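Local coordinates for protein putative oxidoreductase (Klebsiella pneumoniae subsp. pneumoniae MGH 78578, PDB 3E82) that is a putative oxidoreductase of the Gfo/Idh/MocA family, probably using a nicotinamide adenine dinucleotide cofactor bound in its Rossmann domain, at residues L145-R159 and M232-D246. Sequence-based numbering, arbitrary orientation.
Sequences LGAVKHFESHFDRFR and MLVAGGSSRFTVHGD
Met232 O takes the backbone N-H of Arg159 at 2.7 Å, nearly in line with its carbonyl bond, and fastens the far end of 145-159 to the start of 232-246. Leu233 CD2 then touches Phe158 CE1. Val234 CG2 packs against Asp156 CB, and Ala235 CB sits over one face of the Phe158 ring as a CH-pi contact, 4.0 Å from its centroid. After the turn at Gly236 and Gly237, Ser238 OG gives a weak bond to Asp156 OD2, an oxygen also held by His154 ND1. NE2 of the same ring donates to Glu152 OE2, while His150 NE2 reaches Glu152 OE1 at 2.8 Å; each Glu152 oxygen is met on its anti lone pair, so the carboxylate is fixed between two histidines.

Arg240 O accepts from His154 N. With CG anti to N (chi1 175°) and a bend at chi2, the Arg240 side chain doubles back and NH1 meets Ser153 OG at 2.7 Å in the guanidinium plane; its NH2 bonds Gln187 of helix 176-192. On the face turned to that helix, Phe241 CE1 lies 3.7 Å from Phe151 CZ, the rings oblique. Thr242 trades two backbone bonds with Glu152. Back on the helix face, Val243 wedges CG2 against Phe151 CD1 and CG1 against Leu145 CD1. On the Glu152 face, His244 CD2 lies over the His150 ring, planes at 57°; His150 ND1 bonds Trp214 of the second subunit. His244 O accepts from both Lys149 and His150, a classic beta bulge, and past Gly245 Asp246 OD1 accepts the Ala147 N-H from above its carboxylate plane. The antiparallel pair 148-156 and 241-245 forms the middle of the mixed sheet in the C-terminal alpha/beta domain of Gfo/Idh/MocA proteins, helix on one face and partner subunit on the other.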
ATOM      1  N   LEU B 145     -11.299 -16.712  -2.974  1.00 23.57           N
ATOM      2  CA  LEU B 145     -10.776 -15.888  -1.895  1.00 22.61           C
ATOM      3  C   LEU B 145     -11.843 -15.528  -0.871  1.00 22.78           C
ATOM      4  O   LEU B 145     -11.557 -14.828   0.099  1.00 23.00           O
ATOM      5  CB  LEU B 145     -10.183 -14.589  -2.461  1.00 21.37           C
ATOM      6  CG  LEU B 145      -9.228 -14.704  -3.650  1.00 21.68           C
ATOM      7  CD1 LEU B 145      -8.807 -13.313  -4.102  1.00 20.82           C
ATOM      8  CD2 LEU B 145      -8.018 -15.540  -3.260  1.00 20.58           C
ATOM      9  N   GLY B 146     -13.059 -16.023  -1.072  1.00 22.73           N
ATOM     10  CA  GLY B 146     -14.138 -15.668  -0.169  1.00 22.43           C
ATOM     11  C   GLY B 146     -14.451 -14.223  -0.522  1.00 22.77           C
ATOM     12  O   GLY B 146     -14.252 -13.829  -1.669  1.00 23.62           O
ATOM     13  N   ALA B 147     -14.918 -13.427   0.437  1.00 22.26           N
ATOM     14  CA  ALA B 147     -15.213 -12.020   0.166  1.00 20.94           C
ATOM     15  C   ALA B 147     -13.914 -11.218   0.100  1.00 20.47           C
ATOM     16  O   ALA B 147     -13.078 -11.303   1.005  1.00 20.54           O
ATOM     17  CB  ALA B 147     -16.123 -11.450   1.255  1.00 20.01           C
ATOM     18  N   VAL B 148     -13.741 -10.446  -0.972  1.00 17.88           N
ATOM     19  CA  VAL B 148     -12.537  -9.625  -1.132  1.00 18.32           C
ATOM     20  C   VAL B 148     -12.528  -8.485  -0.110  1.00 17.48           C
ATOM     21  O   VAL B 148     -13.538  -7.808   0.085  1.00 17.00           O
ATOM     22  CB  VAL B 148     -12.441  -9.032  -2.561  1.00 19.31           C
ATOM     23  CG1 VAL B 148     -11.290  -8.027  -2.640  1.00 17.46           C
ATOM     24  CG2 VAL B 148     -12.220 -10.152  -3.568  1.00 20.62           C
ATOM     25  N   LYS B 149     -11.381  -8.275   0.534  1.00 15.48           N
ATOM     26  CA  LYS B 149     -11.256  -7.237   1.548  1.00 16.78           C
ATOM     27  C   LYS B 149     -10.146  -6.233   1.247  1.00 16.47           C
ATOM     28  O   LYS B 149     -10.215  -5.075   1.673  1.00 14.02           O
ATOM     29  CB  LYS B 149     -11.031  -7.883   2.929  1.00 17.82           C
ATOM     30  CG  LYS B 149     -12.255  -8.654   3.441  1.00 20.37           C
ATOM     31  CD  LYS B 149     -13.454  -7.720   3.512  1.00 25.04           C
ATOM     32  CE  LYS B 149     -14.782  -8.467   3.516  1.00 28.15           C
ATOM     33  NZ  LYS B 149     -14.988  -9.248   4.752  1.00 28.04           N
ATOM     34  N   HIS B 150      -9.141  -6.681   0.499  1.00 16.51           N
ATOM     35  CA  HIS B 150      -7.991  -5.855   0.143  1.00 17.95           C
ATOM     36  C   HIS B 150      -7.519  -6.204  -1.274  1.00 18.62           C
ATOM     37  O   HIS B 150      -6.993  -7.293  -1.522  1.00 18.91           O
ATOM     38  CB  HIS B 150      -6.865  -6.087   1.170  1.00 18.92           C
ATOM     39  CG  HIS B 150      -5.595  -5.340   0.883  1.00 17.99           C
ATOM     40  ND1 HIS B 150      -5.000  -4.507   1.806  1.00 18.16           N
ATOM     41  CD2 HIS B 150      -4.786  -5.331  -0.204  1.00 17.59           C
ATOM     42  CE1 HIS B 150      -3.880  -4.018   1.301  1.00 18.73           C
ATOM     43  NE2 HIS B 150      -3.728  -4.502   0.081  1.00 19.71           N
ATOM     44  N   PHE B 151      -7.722  -5.264  -2.197  1.00 18.14           N
ATOM     45  CA  PHE B 151      -7.345  -5.420  -3.602  1.00 16.25           C
ATOM     46  C   PHE B 151      -6.234  -4.412  -3.894  1.00 16.67           C
ATOM     47  O   PHE B 151      -6.429  -3.198  -3.764  1.00 16.28           O
ATOM     48  CB  PHE B 151      -8.563  -5.142  -4.488  1.00 17.08           C
ATOM     49  CG  PHE B 151      -8.300  -5.275  -5.971  1.00 18.92           C
ATOM     50  CD1 PHE B 151      -8.512  -6.486  -6.628  1.00 17.70           C
ATOM     51  CD2 PHE B 151      -7.899  -4.174  -6.718  1.00 15.48           C
ATOM     52  CE1 PHE B 151      -8.334  -6.590  -8.003  1.00 17.65           C
ATOM     53  CE2 PHE B 151      -7.719  -4.270  -8.096  1.00 15.53           C
ATOM     54  CZ  PHE B 151      -7.938  -5.474  -8.737  1.00 14.89           C
ATOM     55  N   GLU B 152      -5.064  -4.914  -4.277  1.00 16.87           N
ATOM     56  CA  GLU B 152      -3.922  -4.052  -4.551  1.00 16.91           C
ATOM     57  C   GLU B 152      -3.387  -4.268  -5.965  1.00 17.66           C
ATOM     58  O   GLU B 152      -3.087  -5.400  -6.366  1.00 16.61           O
ATOM     59  CB  GLU B 152      -2.820  -4.317  -3.520  1.00 18.18           C
ATOM     60  CG  GLU B 152      -1.727  -3.277  -3.519  1.00 19.13           C
ATOM     61  CD  GLU B 152      -0.842  -3.373  -2.302  1.00 20.29           C
ATOM     62  OE1 GLU B 152      -1.305  -3.907  -1.269  1.00 19.68           O
ATOM     63  OE2 GLU B 152       0.309  -2.895  -2.379  1.00 18.85           O
ATOM     64  N   SER B 153      -3.264  -3.166  -6.703  1.00 17.54           N
ATOM     65  CA  SER B 153      -2.801  -3.179  -8.089  1.00 18.87           C
ATOM     66  C   SER B 153      -1.633  -2.213  -8.260  1.00 20.00           C
ATOM     67  O   SER B 153      -1.719  -1.041  -7.867  1.00 21.45           O
ATOM     68  CB  SER B 153      -3.963  -2.785  -9.015  1.00 17.68           C
ATOM     69  OG  SER B 153      -3.568  -2.752 -10.370  1.00 17.87           O
ATOM     70  N   HIS B 154      -0.552  -2.705  -8.860  1.00 18.82           N
ATOM     71  CA  HIS B 154       0.657  -1.910  -9.058  1.00 20.00           C
ATOM     72  C   HIS B 154       1.155  -1.764 -10.488  1.00 21.62           C
ATOM     73  O   HIS B 154       0.972  -2.641 -11.334  1.00 20.26           O
ATOM     74  CB  HIS B 154       1.852  -2.514  -8.303  1.00 20.16           C
ATOM     75  CG  HIS B 154       1.795  -2.371  -6.816  1.00 20.09           C
ATOM     76  ND1 HIS B 154       2.878  -1.944  -6.078  1.00 18.08           N
ATOM     77  CD2 HIS B 154       0.811  -2.634  -5.926  1.00 19.27           C
ATOM     78  CE1 HIS B 154       2.562  -1.947  -4.795  1.00 20.47           C
ATOM     79  NE2 HIS B 154       1.313  -2.363  -4.676  1.00 21.88           N
ATOM     80  N   PHE B 155       1.803  -0.633 -10.728  1.00 22.95           N
ATOM     81  CA  PHE B 155       2.490  -0.380 -11.980  1.00 26.33           C
ATOM     82  C   PHE B 155       3.795   0.194 -11.464  1.00 27.03           C
ATOM     83  O   PHE B 155       3.836   1.331 -11.010  1.00 25.41           O
ATOM     84  CB  PHE B 155       1.851   0.672 -12.871  1.00 28.50           C
ATOM     85  CG  PHE B 155       2.691   0.964 -14.080  1.00 32.59           C
ATOM     86  CD1 PHE B 155       2.598   0.163 -15.213  1.00 31.61           C
ATOM     87  CD2 PHE B 155       3.683   1.944 -14.033  1.00 33.48           C
ATOM     88  CE1 PHE B 155       3.483   0.322 -16.275  1.00 33.15           C
ATOM     89  CE2 PHE B 155       4.576   2.108 -15.095  1.00 34.14           C
ATOM     90  CZ  PHE B 155       4.473   1.294 -16.215  1.00 33.08           C
ATOM     91  N   ASP B 156       4.856  -0.597 -11.509  1.00 29.59           N
ATOM     92  CA  ASP B 156       6.142  -0.139 -11.008  1.00 32.57           C
ATOM     93  C   ASP B 156       7.264  -0.534 -11.948  1.00 33.14           C
ATOM     94  O   ASP B 156       7.209  -1.569 -12.610  1.00 34.81           O
ATOM     95  CB  ASP B 156       6.427  -0.735  -9.617  1.00 34.15           C
ATOM     96  CG  ASP B 156       5.353  -0.384  -8.582  1.00 38.99           C
ATOM     97  OD1 ASP B 156       4.666   0.647  -8.759  1.00 42.82           O
ATOM     98  OD2 ASP B 156       5.202  -1.128  -7.580  1.00 35.60           O
ATOM     99  N   ARG B 157       8.281   0.306 -12.012  1.00 33.60           N
ATOM    100  CA  ARG B 157       9.444   0.028 -12.837  1.00 34.03           C
ATOM    101  C   ARG B 157      10.644   0.700 -12.184  1.00 32.49           C
ATOM    102  O   ARG B 157      10.487   1.477 -11.239  1.00 29.90           O
ATOM    103  CB  ARG B 157       9.203   0.505 -14.279  1.00 37.38           C
ATOM    104  CG  ARG B 157       8.123  -0.348 -14.947  1.00 40.82           C
ATOM    105  CD  ARG B 157       7.946  -0.171 -16.449  1.00 42.02           C
ATOM    106  NE  ARG B 157       6.822  -1.005 -16.895  1.00 44.02           N
ATOM    107  CZ  ARG B 157       6.364  -1.074 -18.145  1.00 46.97           C
ATOM    108  NH1 ARG B 157       6.928  -0.357 -19.112  1.00 48.74           N
ATOM    109  NH2 ARG B 157       5.332  -1.863 -18.431  1.00 47.67           N
ATOM    110  N   PHE B 158      11.843   0.375 -12.647  1.00 32.12           N
ATOM    111  CA  PHE B 158      13.038   0.960 -12.063  1.00 32.99           C
ATOM    112  C   PHE B 158      13.737   1.857 -13.067  1.00 34.01           C
ATOM    113  O   PHE B 158      14.373   1.383 -14.007  1.00 33.15           O
ATOM    114  CB  PHE B 158      13.990  -0.137 -11.586  1.00 32.00           C
ATOM    115  CG  PHE B 158      15.169   0.382 -10.816  1.00 33.12           C
ATOM    116  CD1 PHE B 158      14.994   1.006  -9.583  1.00 32.13           C
ATOM    117  CD2 PHE B 158      16.456   0.260 -11.329  1.00 32.93           C
ATOM    118  CE1 PHE B 158      16.087   1.500  -8.872  1.00 33.69           C
ATOM    119  CE2 PHE B 158      17.555   0.752 -10.624  1.00 34.03           C
ATOM    120  CZ  PHE B 158      17.371   1.371  -9.397  1.00 33.70           C
ATOM    121  N   ARG B 159      13.601   3.159 -12.856  1.00 35.13           N
ATOM    122  CA  ARG B 159      14.202   4.152 -13.725  1.00 37.72           C
ATOM    123  C   ARG B 159      14.664   5.338 -12.891  1.00 38.01           C
ATOM    124  O   ARG B 159      14.037   6.401 -12.885  1.00 38.51           O
ATOM    125  CB  ARG B 159      13.192   4.582 -14.791  1.00 39.18           C
ATOM    126  CG  ARG B 159      12.871   3.450 -15.764  1.00 43.70           C
ATOM    127  CD  ARG B 159      11.691   3.750 -16.671  1.00 47.87           C
ATOM    128  NE  ARG B 159      11.382   2.600 -17.522  1.00 52.81           N
ATOM    129  CZ  ARG B 159      10.287   2.489 -18.270  1.00 54.44           C
ATOM    130  NH1 ARG B 159       9.384   3.464 -18.275  1.00 55.67           N
ATOM    131  NH2 ARG B 159      10.092   1.404 -19.014  1.00 54.57           N
HETATM  132  N   MSE B 232       8.308   4.873 -10.197  1.00 24.55           N
HETATM  133  CA  MSE B 232       9.385   4.723 -11.170  1.00 27.48           C
HETATM  134  C   MSE B 232      10.658   4.210 -10.491  1.00 28.00           C
HETATM  135  O   MSE B 232      11.694   4.052 -11.137  1.00 28.16           O
HETATM  136  CB  MSE B 232       9.677   6.066 -11.849  1.00 30.59           C
HETATM  137  CG  MSE B 232       8.519   6.594 -12.679  1.00 37.37           C
HETATM  138 SE   MSE B 232       8.136   5.395 -14.145  1.00 47.13          SE
HETATM  139  CE  MSE B 232       8.793   6.497 -15.606  1.00 47.17           C
ATOM    140  N   LEU B 233      10.588   3.950  -9.189  1.00 26.75           N
ATOM    141  CA  LEU B 233      11.760   3.456  -8.473  1.00 27.02           C
ATOM    142  C   LEU B 233      11.543   2.177  -7.697  1.00 24.04           C
ATOM    143  O   LEU B 233      11.529   2.178  -6.469  1.00 24.78           O
ATOM    144  CB  LEU B 233      12.305   4.519  -7.524  1.00 28.91           C
ATOM    145  CG  LEU B 233      13.346   5.466  -8.114  1.00 33.18           C
ATOM    146  CD1 LEU B 233      13.970   6.251  -6.985  1.00 34.42           C
ATOM    147  CD2 LEU B 233      14.422   4.682  -8.864  1.00 34.31           C
ATOM    148  N   VAL B 234      11.382   1.081  -8.422  1.00 24.14           N
ATOM    149  CA  VAL B 234      11.185  -0.220  -7.803  1.00 23.51           C
ATOM    150  C   VAL B 234      12.098  -1.206  -8.516  1.00 24.55           C
ATOM    151  O   VAL B 234      11.753  -1.730  -9.573  1.00 26.24           O
ATOM    152  CB  VAL B 234       9.716  -0.694  -7.931  1.00 22.89           C
ATOM    153  CG1 VAL B 234       9.555  -2.077  -7.303  1.00 21.91           C
ATOM    154  CG2 VAL B 234       8.788   0.299  -7.248  1.00 19.57           C
ATOM    155  N   ALA B 235      13.272  -1.442  -7.941  1.00 24.71           N
ATOM    156  CA  ALA B 235      14.237  -2.363  -8.529  1.00 25.52           C
ATOM    157  C   ALA B 235      13.706  -3.785  -8.490  1.00 26.54           C
ATOM    158  O   ALA B 235      14.073  -4.607  -9.327  1.00 28.85           O
ATOM    159  CB  ALA B 235      15.569  -2.279  -7.790  1.00 26.15           C
ATOM    160  N   GLY B 236      12.839  -4.070  -7.519  1.00 26.69           N
ATOM    161  CA  GLY B 236      12.261  -5.398  -7.392  1.00 25.09           C
ATOM    162  C   GLY B 236      11.443  -5.559  -6.121  1.00 25.98           C
ATOM    163  O   GLY B 236      11.424  -4.670  -5.276  1.00 24.28           O
ATOM    164  N   GLY B 237      10.739  -6.678  -5.992  1.00 26.17           N
ATOM    165  CA  GLY B 237       9.963  -6.909  -4.787  1.00 28.06           C
ATOM    166  C   GLY B 237       8.459  -6.684  -4.805  1.00 28.66           C
ATOM    167  O   GLY B 237       7.773  -7.095  -3.868  1.00 29.06           O
ATOM    168  N   SER B 238       7.925  -6.044  -5.843  1.00 27.76           N
ATOM    169  CA  SER B 238       6.481  -5.809  -5.883  1.00 26.73           C
ATOM    170  C   SER B 238       5.747  -6.768  -6.820  1.00 25.52           C
ATOM    171  O   SER B 238       6.353  -7.408  -7.682  1.00 25.65           O
ATOM    172  CB  SER B 238       6.189  -4.363  -6.284  1.00 24.99           C
ATOM    173  OG  SER B 238       6.732  -4.082  -7.557  1.00 29.09           O
ATOM    174  N   SER B 239       4.436  -6.868  -6.637  1.00 23.12           N
ATOM    175  CA  SER B 239       3.606  -7.740  -7.457  1.00 21.95           C
ATOM    176  C   SER B 239       2.576  -6.914  -8.209  1.00 20.76           C
ATOM    177  O   SER B 239       2.058  -5.928  -7.685  1.00 19.46           O
ATOM    178  CB  SER B 239       2.875  -8.765  -6.588  1.00 20.33           C
ATOM    179  OG  SER B 239       3.783  -9.523  -5.816  1.00 21.97           O
ATOM    180  N   ARG B 240       2.281  -7.342  -9.433  1.00 20.51           N
ATOM    181  CA  ARG B 240       1.316  -6.674 -10.291  1.00 18.80           C
ATOM    182  C   ARG B 240      -0.014  -6.529  -9.569  1.00 17.92           C
ATOM    183  O   ARG B 240      -0.627  -5.465  -9.598  1.00 17.32           O
ATOM    184  CB  ARG B 240       1.107  -7.484 -11.574  1.00 19.88           C
ATOM    185  CG  ARG B 240       0.019  -6.924 -12.481  1.00 18.57           C
ATOM    186  CD  ARG B 240       0.370  -5.539 -12.996  1.00 17.54           C
ATOM    187  NE  ARG B 240      -0.725  -4.975 -13.783  1.00 19.38           N
ATOM    188  CZ  ARG B 240      -1.781  -4.353 -13.264  1.00 20.20           C
ATOM    189  NH1 ARG B 240      -1.892  -4.202 -11.949  1.00 17.32           N
ATOM    190  NH2 ARG B 240      -2.737  -3.895 -14.066  1.00 19.68           N
ATOM    191  N   PHE B 241      -0.453  -7.623  -8.947  1.00 17.95           N
ATOM    192  CA  PHE B 241      -1.707  -7.679  -8.197  1.00 16.93           C
ATOM    193  C   PHE B 241      -1.501  -8.466  -6.908  1.00 17.81           C
ATOM    194  O   PHE B 241      -0.767  -9.454  -6.880  1.00 18.90           O
ATOM    195  CB  PHE B 241      -2.805  -8.399  -8.990  1.00 16.90           C
ATOM    196  CG  PHE B 241      -3.413  -7.587 -10.106  1.00 17.67           C
ATOM    197  CD1 PHE B 241      -4.269  -6.524  -9.829  1.00 17.62           C
ATOM    198  CD2 PHE B 241      -3.166  -7.920 -11.436  1.00 19.24           C
ATOM    199  CE1 PHE B 241      -4.881  -5.803 -10.864  1.00 17.86           C
ATOM    200  CE2 PHE B 241      -3.771  -7.208 -12.482  1.00 18.38           C
ATOM    201  CZ  PHE B 241      -4.632  -6.146 -12.190  1.00 18.18           C
ATOM    202  N   THR B 242      -2.173  -8.023  -5.853  1.00 17.85           N
ATOM    203  CA  THR B 242      -2.149  -8.678  -4.550  1.00 16.51           C
ATOM    204  C   THR B 242      -3.578  -8.516  -4.042  1.00 17.39           C
ATOM    205  O   THR B 242      -4.046  -7.396  -3.860  1.00 16.92           O
ATOM    206  CB  THR B 242      -1.179  -7.988  -3.561  1.00 17.57           C
ATOM    207  OG1 THR B 242       0.167  -8.119  -4.035  1.00 16.98           O
ATOM    208  CG2 THR B 242      -1.293  -8.627  -2.182  1.00 16.82           C
ATOM    209  N   VAL B 243      -4.276  -9.630  -3.837  1.00 17.18           N
ATOM    210  CA  VAL B 243      -5.661  -9.575  -3.372  1.00 18.12           C
ATOM    211  C   VAL B 243      -5.896 -10.504  -2.197  1.00 18.39           C
ATOM    212  O   VAL B 243      -5.598 -11.696  -2.275  1.00 18.66           O
ATOM    213  CB  VAL B 243      -6.642  -9.954  -4.505  1.00 16.60           C
ATOM    214  CG1 VAL B 243      -8.088  -9.770  -4.040  1.00 16.81           C
ATOM    215  CG2 VAL B 243      -6.363  -9.100  -5.731  1.00 18.65           C
ATOM    216  N   HIS B 244      -6.430  -9.951  -1.110  1.00 17.58           N
ATOM    217  CA  HIS B 244      -6.705 -10.729   0.091  1.00 17.13           C
ATOM    218  C   HIS B 244      -8.194 -10.772   0.373  1.00 18.56           C
ATOM    219  O   HIS B 244      -8.876  -9.743   0.340  1.00 19.83           O
ATOM    220  CB  HIS B 244      -5.998 -10.118   1.309  1.00 17.78           C
ATOM    221  CG  HIS B 244      -4.541  -9.852   1.096  1.00 17.24           C
ATOM    222  ND1 HIS B 244      -3.632 -10.851   0.815  1.00 15.94           N
ATOM    223  CD2 HIS B 244      -3.837  -8.697   1.121  1.00 15.95           C
ATOM    224  CE1 HIS B 244      -2.431 -10.321   0.672  1.00 16.57           C
ATOM    225  NE2 HIS B 244      -2.527  -9.015   0.852  1.00 16.57           N
ATOM    226  N   GLY B 245      -8.690 -11.972   0.649  1.00 18.92           N
ATOM    227  CA  GLY B 245     -10.092 -12.168   0.960  1.00 17.76           C
ATOM    228  C   GLY B 245     -10.161 -12.899   2.290  1.00 19.48           C
ATOM    229  O   GLY B 245      -9.124 -13.276   2.830  1.00 18.16           O
ATOM    230  N   ASP B 246     -11.356 -13.116   2.827  1.00 21.78           N
ATOM    231  CA  ASP B 246     -11.450 -13.803   4.113  1.00 23.32           C
ATOM    232  C   ASP B 246     -11.269 -15.319   4.030  1.00 24.65           C
ATOM    233  O   ASP B 246     -11.329 -16.003   5.046  1.00 24.51           O
ATOM    234  CB  ASP B 246     -12.768 -13.473   4.814  1.00 26.24           C
ATOM    235  CG  ASP B 246     -13.979 -13.733   3.947  1.00 28.95           C
ATOM    236  OD1 ASP B 246     -13.889 -14.560   3.019  1.00 29.72           O
ATOM    237  OD2 ASP B 246     -15.034 -13.113   4.207  1.00 32.74           O
TER